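Endosialidase (Enterobacteria phage phi92, PDB 4HIZ) cleaves internal sialic acid linkages in polysialic acid, with both endo-alpha-2,8- and endo-alpha-2,9-sialidase activity. Local coordinates at residues K75-P80 / A115-G120; A84-K89 / A515-Y520; I97-M102 / Q124-P129; S476-D481 / Y485-G490. One frame throughout, in Å; residues are numbered along the deposited sequence.

Overall arrangement
All four contacts lie in the catalytic beta-propeller of one subunit, their centres about 4 to 13 Å apart. Interactions 1 and 3 are closest and meet along the paired strands 96-104 and 113-119 of one blade. Interactions 2 and 4 share the sheet formed by strands 473-480, 483-490 and 516-523, which strand 71-75 from the beginning of the propeller completes. Along the chain, interactions 1 and 3 alternate, while interactions 3 and 4 are nested within the long loop closed by interaction 2. The group therefore sits where the first and last parts of the propeller meet, with a calcium ion at interactions 1 and 2 and a sodium ion at interaction 4.

Interaction 1: K75-P80 / A115-G120; sequences KITDTP and AWVKSG. With CA (calcium ion), chain B.
A single valine carries the whole strand side of this contact: V117 sets both its methyl groups against I76 and T77, in the loop that follows strand 71-75. V117 CG2 lies 4.0 Å from I76 CD1, the tip of the longer isoleucine branch. The T77 and V117 side chains cross at about a right angle, with T77 CG2 4.1 Å from V117 CG1 and just as far from its other branch. T77 suits this place because it has two characters. Its OG1 stands between the backbone N and the carbonyl carbon (chi1 67°) and is hydrogen-bonded to D516 OD1 and L517 N, while CG2, beside the backbone N, is given to the valine. I76 is wholly apolar and fits a buried position, and its backbone bonds to L517. Two residues beyond T77, T79 O binds the calcium ion at 2.4 Å, together with F81, H513, A515 and D516. Between them D78 turns to another chain, where its carboxylate forms a salt bridge with R542 of the second subunit. Methyl groups of beta-branched residues, packed between a calcium-binding loop and a strand of the next sheet, are part of the blade-to-blade packing of the sialidase beta-propeller.

Interaction 2: A84-K89 / A515-Y520; sequences AWTQDK and ADLYSY. With CA (calcium ion), chain B.
Next to the calcium site, A84 and T86 pack on L517, the residue that follows calcium ligand D516. The metal takes A515 O at 2.5 Å and D516 OD2 at 2.7 Å, and the carbonyls of T79, F81 and H513 complete the protein ligands. L517 points the other way from D516, as successive residues of a strand do. Its forked end meets the T86 methyl, with CD1 3.7 Å from T86 CG2, and the two side chains run alongside each other in opposite senses. The second branch also reaches the backbone of A84, where L517 CD2 is 4.0 Å from A84 CA. A small residue suits that point because the leucine packs directly against the main chain. T86 divides its branches: the methyl faces L517, while OG1 is hydrogen-bonded to I487 O. Strand 516-523 lies between strand 483-490 and strand 71-75, so one blade joins the end of the propeller to its beginning, the closure often called molecular velcro. A84 CB lies 3.4 Å above one face of the W85 ring, toward its rim. K89 folds back on its own loop, bent at chi3 (-74°) and chi4 (-75°), and NZ donates to W85 O and, from above the carbonyl plane, to Q87 O, each at 2.7 Å. Across the cis peptide after Q87, D88 OD2 forms a salt bridge with K353.

Interaction 3: I97-M102 / Q124-P129; sequences IYAPFM and QTWSMP
W126 lays the far end of its indole against I97 and A99, two alternate residues on the same side of strand 96-104. The closest approach is W126 CH2 to I97 CG2, 3.6 Å, and the neighbouring CZ3 lies 3.9 Å from A99 CB. Both methyls meet the indole obliquely. The long tryptophan suits a loop whose backbone stays well off the strand, the nearest CA atoms, those of I97 and W126, being 9.1 Å apart. The short A99 side chain allows the six-membered ring to come close to the strand beside I97. The indole NE1 makes a weak hydrogen bond to G123 O, and the benzo end of the ring is held by apolar packing. Further along, chi1 of F101 (67°) swings its ring over toward the loop, where CZ at the ring edge is 4.1 Å from P129 CB. A99 O also lies at the edge of the F101 ring, in its plane. Beyond the two segments, W126 also touches I487 and S519, while its backbone O is hydrogen-bonded to T539 of the second subunit. Aromatic and branched side chains filling the layer between adjoining sheets are characteristic of blade-to-blade packing in a beta-propeller, here between strand 96-104 and strand 483-490.

Interaction 4: S476-D481 / Y485-G490; sequences SVCVKD and YYIFGG. With NA (sodium ion), chain C; EDO (1,2-ethanediol), chain L; EDO (1,2-ethanediol), chain R.
The Y485 ring turns an edge to the opposite strand, with C478 O and K480 N near its plane. It is long enough to pass along that strand and bring OH to D122 O in a hydrogen bond, while the compact C478 packs against its CB, the sulfur 5.2 Å from the ring centre in an oblique sulfur-aromatic contact. Y486 projects from the other face of the sheet. One face of its ring receives F488 CD1, 3.3 Å above the plane and toward the rim, and Y486 CD1 meets V477 CG2 at 3.9 Å. In this antiparallel hairpin S476 with I487 and C478 with Y485 are hydrogen-bonded pairs, and V477 with Y486 is the non-hydrogen-bonded pair between them. The straightest bond runs from I487 N to S476 O, 2.8 Å, with an N-H...O angle of 177°. V477 O turns outward and binds the sodium ion at 2.7 Å beside a water and T90 O, while the far edge of strand 485-490 bonds to strand 516-523. K480 NZ forms salt bridges with D481 OD2 (2.9 Å) and D122, with Y433 OH of the third subunit as a further partner, so the lysine's positive charge is probably well stabilised.

Interaction 1: K75-P80 / A115-G120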
# COMPACT_ATOMS: atom_id res chain seq x y z
N LYS A 75 6.98 -13.62 -6.04
CA LYS A 75 7.46 -13.04 -4.76
C LYS A 75 6.27 -12.91 -3.82
O LYS A 75 5.21 -12.43 -4.25
CB LYS A 75 8.06 -11.64 -5.03
CG LYS A 75 8.71 -11.05 -3.79
CD LYS A 75 9.53 -9.79 -4.16
CE LYS A 75 10.31 -9.30 -2.91
NZ LYS A 75 11.19 -8.13 -3.31
N ILE A 76 6.39 -13.36 -2.57
CA ILE A 76 5.19 -13.45 -1.69
C ILE A 76 5.27 -12.61 -0.41
O ILE A 76 4.26 -12.46 0.26
CB ILE A 76 4.83 -14.92 -1.33
CG1 ILE A 76 5.81 -15.50 -0.27
CG2 ILE A 76 4.82 -15.79 -2.63
CD1 ILE A 76 5.31 -16.90 0.25
N THR A 77 6.46 -12.11 -0.04
CA THR A 77 6.52 -11.06 0.97
C THR A 77 7.28 -9.87 0.42
O THR A 77 8.13 -10.01 -0.49
CB THR A 77 7.20 -11.47 2.33
OG1 THR A 77 8.61 -11.74 2.15
CG2 THR A 77 6.54 -12.70 2.88
N ASP A 78 6.95 -8.71 0.96
CA ASP A 78 7.71 -7.51 0.58
C ASP A 78 7.63 -6.52 1.71
O ASP A 78 6.96 -5.49 1.62
CB ASP A 78 7.19 -6.94 -0.74
CG ASP A 78 8.06 -5.82 -1.29
OD1 ASP A 78 9.23 -5.65 -0.84
OD2 ASP A 78 7.57 -5.15 -2.23
N THR A 79 8.39 -6.80 2.78
CA THR A 79 8.41 -5.90 3.94
C THR A 79 9.87 -5.65 4.31
O THR A 79 10.77 -6.40 3.87
CB THR A 79 7.62 -6.48 5.17
OG1 THR A 79 8.55 -6.98 6.15
CG2 THR A 79 6.62 -7.60 4.78
N PRO A 80 10.12 -4.60 5.10
CA PRO A 80 11.54 -4.26 5.36
C PRO A 80 12.14 -5.07 6.49
O PRO A 80 13.33 -4.92 6.79
CB PRO A 80 11.48 -2.78 5.76
CG PRO A 80 10.12 -2.64 6.40
CD PRO A 80 9.19 -3.61 5.67
N ALA A 115 5.76 -15.96 12.27
CA ALA A 115 4.66 -15.30 11.55
C ALA A 115 4.20 -16.18 10.42
O ALA A 115 4.80 -17.20 10.14
CB ALA A 115 5.24 -13.98 10.94
N TRP A 116 3.13 -15.80 9.73
CA TRP A 116 2.88 -16.45 8.45
C TRP A 116 2.28 -15.46 7.48
O TRP A 116 1.79 -14.40 7.88
CB TRP A 116 1.98 -17.70 8.56
CG TRP A 116 0.56 -17.52 9.14
CD1 TRP A 116 -0.29 -16.44 9.01
CD2 TRP A 116 -0.15 -18.51 9.90
NE1 TRP A 116 -1.50 -16.70 9.65
CE2 TRP A 116 -1.42 -17.95 10.23
CE3 TRP A 116 0.18 -19.79 10.36
CZ2 TRP A 116 -2.36 -18.66 10.97
CZ3 TRP A 116 -0.76 -20.50 11.10
CH2 TRP A 116 -2.01 -19.93 11.41
N VAL A 117 2.39 -15.80 6.20
CA VAL A 117 1.51 -15.22 5.18
C VAL A 117 0.73 -16.36 4.55
O VAL A 117 1.14 -17.55 4.64
CB VAL A 117 2.26 -14.39 4.07
CG1 VAL A 117 2.90 -13.12 4.68
CG2 VAL A 117 3.32 -15.27 3.35
N LYS A 118 -0.40 -16.04 3.92
CA LYS A 118 -1.32 -17.08 3.44
C LYS A 118 -1.78 -16.73 2.04
O LYS A 118 -1.83 -15.53 1.69
CB LYS A 118 -2.57 -17.13 4.33
CG LYS A 118 -2.28 -17.19 5.83
CD LYS A 118 -3.61 -17.30 6.63
CE LYS A 118 -4.48 -16.04 6.45
NZ LYS A 118 -5.58 -15.95 7.52
N SER A 119 -2.16 -17.74 1.26
CA SER A 119 -2.79 -17.49 -0.04
C SER A 119 -4.12 -18.17 -0.11
O SER A 119 -4.21 -19.39 0.09
CB SER A 119 -1.93 -17.99 -1.21
OG SER A 119 -2.64 -17.70 -2.44
N GLY A 120 -5.14 -17.39 -0.46
CA GLY A 120 -6.47 -17.91 -0.73
C GLY A 120 -6.79 -18.10 -2.21
O GLY A 120 -7.95 -18.35 -2.56
CA CA B . 12.66 -7.82 3.56

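Interaction 2: A84-K89 / A515-Y520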
# COMPACT_ATOMS: atom_id res chain seq x y z
N ALA A 84 12.51 -14.49 6.61
CA ALA A 84 13.25 -15.63 6.13
C ALA A 84 12.84 -16.90 6.87
O ALA A 84 12.03 -16.86 7.79
CB ALA A 84 14.79 -15.35 6.32
N TRP A 85 13.39 -18.01 6.41
CA TRP A 85 13.21 -19.33 7.07
C TRP A 85 11.76 -19.83 7.10
O TRP A 85 11.17 -19.99 8.20
CB TRP A 85 13.78 -19.32 8.53
CG TRP A 85 15.20 -18.76 8.58
CD1 TRP A 85 16.37 -19.39 8.20
CD2 TRP A 85 15.56 -17.46 9.05
NE1 TRP A 85 17.43 -18.52 8.38
CE2 TRP A 85 16.97 -17.34 8.91
CE3 TRP A 85 14.84 -16.40 9.61
CZ2 TRP A 85 17.66 -16.16 9.25
CZ3 TRP A 85 15.53 -15.22 9.96
CH2 TRP A 85 16.94 -15.13 9.81
N THR A 86 11.18 -20.13 5.93
CA THR A 86 9.98 -20.98 5.97
C THR A 86 10.36 -22.40 6.44
O THR A 86 9.48 -23.11 6.91
CB THR A 86 9.32 -21.12 4.60
OG1 THR A 86 10.25 -21.75 3.72
CG2 THR A 86 8.90 -19.71 4.04
N GLN A 87 11.64 -22.78 6.36
CA GLN A 87 12.04 -24.17 6.74
C GLN A 87 11.53 -24.51 8.14
O GLN A 87 11.62 -23.68 9.05
CB GLN A 87 13.58 -24.35 6.70
CG GLN A 87 14.30 -23.44 7.64
CD GLN A 87 15.84 -23.64 7.65
OE1 GLN A 87 16.58 -22.70 7.92
NE2 GLN A 87 16.30 -24.87 7.38
N ASP A 88 10.93 -25.70 8.32
CA ASP A 88 10.21 -26.44 7.28
C ASP A 88 8.78 -26.53 7.82
O ASP A 88 8.43 -27.50 8.51
CB ASP A 88 10.81 -27.84 7.06
CG ASP A 88 10.06 -28.64 6.00
OD1 ASP A 88 9.31 -28.01 5.20
OD2 ASP A 88 10.21 -29.89 5.96
N LYS A 89 7.98 -25.50 7.53
CA LYS A 89 6.73 -25.24 8.25
C LYS A 89 5.52 -25.10 7.36
O LYS A 89 4.41 -24.93 7.89
CB LYS A 89 6.85 -23.89 9.03
CG LYS A 89 7.94 -23.94 10.13
CD LYS A 89 7.96 -22.63 10.93
CE LYS A 89 8.61 -21.46 10.09
NZ LYS A 89 10.16 -21.62 10.03
N ALA A 515 15.96 -9.56 2.64
CA ALA A 515 15.41 -10.92 2.69
C ALA A 515 13.88 -10.94 2.65
O ALA A 515 13.23 -10.29 3.47
CB ALA A 515 15.89 -11.60 4.00
N ASP A 516 13.34 -11.68 1.68
CA ASP A 516 11.88 -11.86 1.51
C ASP A 516 11.62 -13.25 0.94
O ASP A 516 12.56 -13.97 0.58
CB ASP A 516 11.29 -10.74 0.60
CG ASP A 516 11.00 -9.48 1.38
OD1 ASP A 516 10.12 -9.50 2.28
OD2 ASP A 516 11.69 -8.46 1.15
N LEU A 517 10.35 -13.64 0.84
CA LEU A 517 10.00 -15.00 0.43
C LEU A 517 9.44 -15.06 -0.99
O LEU A 517 8.84 -14.08 -1.46
CB LEU A 517 8.94 -15.60 1.40
CG LEU A 517 9.33 -15.54 2.86
CD1 LEU A 517 8.19 -16.13 3.69
CD2 LEU A 517 10.64 -16.34 3.12
N TYR A 518 9.65 -16.20 -1.62
CA TYR A 518 9.20 -16.50 -2.98
C TYR A 518 8.53 -17.86 -2.98
O TYR A 518 8.82 -18.71 -2.13
CB TYR A 518 10.40 -16.53 -3.95
CG TYR A 518 11.08 -15.17 -4.06
CD1 TYR A 518 11.98 -14.73 -3.07
CD2 TYR A 518 10.77 -14.32 -5.12
CE1 TYR A 518 12.57 -13.47 -3.14
CE2 TYR A 518 11.38 -13.05 -5.22
CZ TYR A 518 12.24 -12.63 -4.23
OH TYR A 518 12.83 -11.38 -4.28
N SER A 519 7.64 -18.07 -3.96
CA SER A 519 6.99 -19.37 -4.14
C SER A 519 7.16 -19.84 -5.58
O SER A 519 6.77 -19.11 -6.52
CB SER A 519 5.51 -19.22 -3.81
OG SER A 519 4.79 -20.39 -4.17
N TYR A 520 7.76 -21.01 -5.76
CA TYR A 520 7.85 -21.61 -7.08
C TYR A 520 6.71 -22.61 -7.17
O TYR A 520 6.68 -23.62 -6.41
CB TYR A 520 9.19 -22.33 -7.25
CG TYR A 520 9.37 -22.93 -8.62
CD1 TYR A 520 9.82 -22.14 -9.70
CD2 TYR A 520 9.09 -24.28 -8.85
CE1 TYR A 520 9.99 -22.72 -10.98
CE2 TYR A 520 9.27 -24.85 -10.11
CZ TYR A 520 9.73 -24.09 -11.16
OH TYR A 520 9.90 -24.71 -12.39
CA CA B . 12.66 -7.82 3.56

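Interaction 3: I97-M102 / Q124-P129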
# COMPACT_ATOMS: atom_id res chain seq x y z
N ILE A 97 -3.30 -21.88 1.52
CA ILE A 97 -1.88 -22.22 1.64
C ILE A 97 -1.24 -21.33 2.71
O ILE A 97 -1.35 -20.10 2.65
CB ILE A 97 -1.15 -22.00 0.29
CG1 ILE A 97 -1.85 -22.78 -0.83
CG2 ILE A 97 0.35 -22.42 0.39
CD1 ILE A 97 -1.54 -22.22 -2.23
N TYR A 98 -0.57 -21.96 3.68
CA TYR A 98 0.09 -21.24 4.77
C TYR A 98 1.60 -21.32 4.62
O TYR A 98 2.17 -22.41 4.44
CB TYR A 98 -0.27 -21.85 6.13
CG TYR A 98 -1.74 -21.68 6.51
CD1 TYR A 98 -2.74 -22.50 5.96
CD2 TYR A 98 -2.11 -20.72 7.45
CE1 TYR A 98 -4.06 -22.35 6.34
CE2 TYR A 98 -3.45 -20.55 7.82
CZ TYR A 98 -4.41 -21.38 7.27
OH TYR A 98 -5.71 -21.19 7.65
N ALA A 99 2.23 -20.16 4.68
CA ALA A 99 3.69 -20.07 4.63
C ALA A 99 4.20 -19.39 5.91
O ALA A 99 4.38 -18.14 5.98
CB ALA A 99 4.15 -19.24 3.36
N PRO A 100 4.45 -20.19 6.96
CA PRO A 100 5.00 -19.63 8.19
C PRO A 100 6.49 -19.39 8.01
O PRO A 100 7.14 -20.05 7.19
CB PRO A 100 4.78 -20.75 9.23
CG PRO A 100 3.74 -21.68 8.56
CD PRO A 100 4.15 -21.62 7.10
N PHE A 101 7.01 -18.40 8.73
CA PHE A 101 8.42 -17.97 8.58
C PHE A 101 8.75 -17.14 9.81
O PHE A 101 7.96 -17.11 10.78
CB PHE A 101 8.58 -17.14 7.28
CG PHE A 101 7.86 -15.81 7.29
CD1 PHE A 101 6.45 -15.74 7.04
CD2 PHE A 101 8.57 -14.63 7.50
CE1 PHE A 101 5.79 -14.50 7.02
CE2 PHE A 101 7.93 -13.37 7.49
CZ PHE A 101 6.53 -13.31 7.24
N MET A 102 9.94 -16.53 9.87
CA MET A 102 10.24 -15.65 10.98
C MET A 102 10.58 -14.25 10.41
O MET A 102 11.29 -14.15 9.39
CB MET A 102 11.42 -16.23 11.82
CG MET A 102 10.90 -17.50 12.62
SD MET A 102 12.32 -18.22 13.50
CE MET A 102 13.14 -19.12 12.20
N GLN A 124 -1.43 -17.28 -5.99
CA GLN A 124 -1.22 -16.10 -6.83
C GLN A 124 -0.94 -14.86 -6.02
O GLN A 124 -0.07 -14.07 -6.40
CB GLN A 124 -2.49 -15.85 -7.68
CG GLN A 124 -2.71 -16.98 -8.65
CD GLN A 124 -3.91 -16.69 -9.56
OE1 GLN A 124 -3.76 -15.98 -10.57
NE2 GLN A 124 -5.09 -17.20 -9.19
N THR A 125 -1.69 -14.66 -4.93
CA THR A 125 -1.50 -13.49 -4.08
C THR A 125 -1.50 -13.90 -2.62
O THR A 125 -2.10 -14.92 -2.25
CB THR A 125 -2.59 -12.37 -4.26
OG1 THR A 125 -3.86 -12.80 -3.75
CG2 THR A 125 -2.71 -11.94 -5.75
N TRP A 126 -0.79 -13.11 -1.81
CA TRP A 126 -0.44 -13.50 -0.45
C TRP A 126 -0.73 -12.35 0.51
O TRP A 126 -0.51 -11.17 0.19
CB TRP A 126 1.03 -13.91 -0.40
CG TRP A 126 1.29 -15.11 -1.24
CD1 TRP A 126 1.42 -15.14 -2.60
CD2 TRP A 126 1.42 -16.45 -0.79
NE1 TRP A 126 1.62 -16.43 -3.02
CE2 TRP A 126 1.64 -17.25 -1.93
CE3 TRP A 126 1.37 -17.07 0.48
CZ2 TRP A 126 1.84 -18.62 -1.86
CZ3 TRP A 126 1.55 -18.44 0.55
CH2 TRP A 126 1.77 -19.21 -0.61
N SER A 127 -1.25 -12.72 1.68
CA SER A 127 -1.71 -11.79 2.69
C SER A 127 -0.57 -11.06 3.40
O SER A 127 0.63 -11.38 3.23
CB SER A 127 -2.50 -12.55 3.76
OG SER A 127 -1.62 -13.48 4.47
N MET A 128 -0.95 -10.08 4.24
CA MET A 128 0.04 -9.38 5.06
C MET A 128 0.58 -10.38 6.10
O MET A 128 -0.12 -11.35 6.45
CB MET A 128 -0.59 -8.19 5.78
CG MET A 128 -1.58 -8.59 6.88
SD MET A 128 -2.40 -7.21 7.69
CE MET A 128 -3.69 -6.85 6.48
N PRO A 129 1.80 -10.16 6.59
CA PRO A 129 2.25 -11.06 7.66
C PRO A 129 1.37 -10.95 8.90
O PRO A 129 0.93 -9.86 9.28
CB PRO A 129 3.66 -10.52 8.02
CG PRO A 129 4.11 -9.77 6.82
CD PRO A 129 2.81 -9.16 6.23

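Interaction 4: S476-D481 / Y485-G490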
# COMPACT_ATOMS: atom_id res chain seq x y z
N SER A 476 10.74 -24.67 2.13
CA SER A 476 9.77 -25.68 2.57
C SER A 476 8.87 -26.00 1.38
O SER A 476 8.68 -25.15 0.49
CB SER A 476 8.97 -25.04 3.71
OG SER A 476 8.03 -25.95 4.24
N VAL A 477 8.33 -27.22 1.34
CA VAL A 477 7.48 -27.64 0.22
C VAL A 477 6.12 -28.06 0.70
O VAL A 477 6.00 -28.82 1.69
CB VAL A 477 8.14 -28.82 -0.56
CG1 VAL A 477 7.15 -29.47 -1.59
CG2 VAL A 477 9.47 -28.30 -1.25
N CYS A 478 5.08 -27.62 -0.01
CA CYS A 478 3.75 -28.17 0.28
C CYS A 478 2.98 -28.34 -1.03
O CYS A 478 3.45 -27.93 -2.10
CB CYS A 478 2.97 -27.25 1.25
SG CYS A 478 2.71 -25.57 0.58
N VAL A 479 1.80 -28.96 -0.96
CA VAL A 479 1.05 -29.27 -2.17
C VAL A 479 -0.40 -28.95 -1.97
O VAL A 479 -0.97 -29.24 -0.91
CB VAL A 479 1.20 -30.80 -2.50
CG1 VAL A 479 0.22 -31.26 -3.61
CG2 VAL A 479 2.64 -31.10 -2.93
N LYS A 480 -1.02 -28.39 -3.01
CA LYS A 480 -2.49 -28.24 -3.01
C LYS A 480 -3.02 -28.69 -4.34
O LYS A 480 -2.73 -28.10 -5.36
CB LYS A 480 -2.93 -26.80 -2.72
CG LYS A 480 -4.49 -26.65 -2.77
CD LYS A 480 -4.96 -25.23 -2.52
CE LYS A 480 -6.50 -25.12 -2.66
NZ LYS A 480 -6.92 -25.37 -4.04
N ASP A 481 -3.78 -29.78 -4.34
CA ASP A 481 -4.36 -30.32 -5.57
C ASP A 481 -3.29 -30.53 -6.64
O ASP A 481 -2.28 -31.21 -6.39
CB ASP A 481 -5.54 -29.43 -6.05
CG ASP A 481 -6.67 -29.34 -4.99
OD1 ASP A 481 -7.17 -30.41 -4.57
OD2 ASP A 481 -7.03 -28.22 -4.55
N TYR A 485 4.30 -26.38 -4.27
CA TYR A 485 4.91 -25.08 -3.94
C TYR A 485 6.23 -25.31 -3.21
O TYR A 485 6.26 -25.97 -2.16
CB TYR A 485 4.00 -24.27 -3.02
CG TYR A 485 2.63 -24.07 -3.64
CD1 TYR A 485 1.63 -25.05 -3.49
CD2 TYR A 485 2.31 -22.92 -4.37
CE1 TYR A 485 0.37 -24.91 -4.07
CE2 TYR A 485 1.06 -22.77 -4.93
CZ TYR A 485 0.11 -23.75 -4.78
OH TYR A 485 -1.15 -23.60 -5.38
N TYR A 486 7.31 -24.76 -3.76
CA TYR A 486 8.56 -24.64 -3.00
C TYR A 486 8.61 -23.20 -2.56
O TYR A 486 8.70 -22.29 -3.41
CB TYR A 486 9.75 -25.01 -3.88
CG TYR A 486 11.15 -24.69 -3.29
CD1 TYR A 486 11.47 -25.04 -1.99
CD2 TYR A 486 12.12 -24.03 -4.05
CE1 TYR A 486 12.72 -24.82 -1.47
CE2 TYR A 486 13.39 -23.78 -3.55
CZ TYR A 486 13.68 -24.17 -2.24
OH TYR A 486 14.93 -23.92 -1.72
N ILE A 487 8.56 -22.97 -1.26
CA ILE A 487 8.40 -21.60 -0.75
C ILE A 487 9.66 -21.34 0.07
O ILE A 487 9.99 -22.10 1.00
CB ILE A 487 7.13 -21.46 0.12
CG1 ILE A 487 5.93 -21.98 -0.69
CG2 ILE A 487 6.92 -19.98 0.57
CD1 ILE A 487 4.58 -21.76 0.02
N PHE A 488 10.37 -20.28 -0.28
CA PHE A 488 11.77 -20.19 0.14
C PHE A 488 12.28 -18.76 0.04
O PHE A 488 11.56 -17.88 -0.44
CB PHE A 488 12.65 -21.12 -0.70
CG PHE A 488 12.77 -20.71 -2.16
CD1 PHE A 488 11.69 -20.84 -3.02
CD2 PHE A 488 13.96 -20.18 -2.65
CE1 PHE A 488 11.78 -20.46 -4.37
CE2 PHE A 488 14.07 -19.80 -3.98
CZ PHE A 488 12.97 -19.95 -4.85
N GLY A 489 13.53 -18.54 0.48
CA GLY A 489 14.06 -17.17 0.54
C GLY A 489 14.89 -16.73 -0.65
O GLY A 489 15.52 -17.53 -1.34
N GLY A 490 14.83 -15.42 -0.90
CA GLY A 490 15.78 -14.77 -1.81
C GLY A 490 15.99 -13.33 -1.38
O GLY A 490 15.18 -12.80 -0.60
NA NA C . 4.77 -29.11 4.05
C1 EDO L . -0.60 -30.20 2.80
O1 EDO L . -0.00 -29.59 3.94
C2 EDO L . 0.37 -31.04 1.97
O2 EDO L . 1.51 -30.25 1.65
C1 EDO R . -6.78 -28.75 0.32
O1 EDO R . -7.34 -28.16 1.49
C2 EDO R . -7.38 -28.18 -0.95
O2 EDO R . -7.37 -29.20 -1.95
O HOH W 1 3.14 -31.33 4.78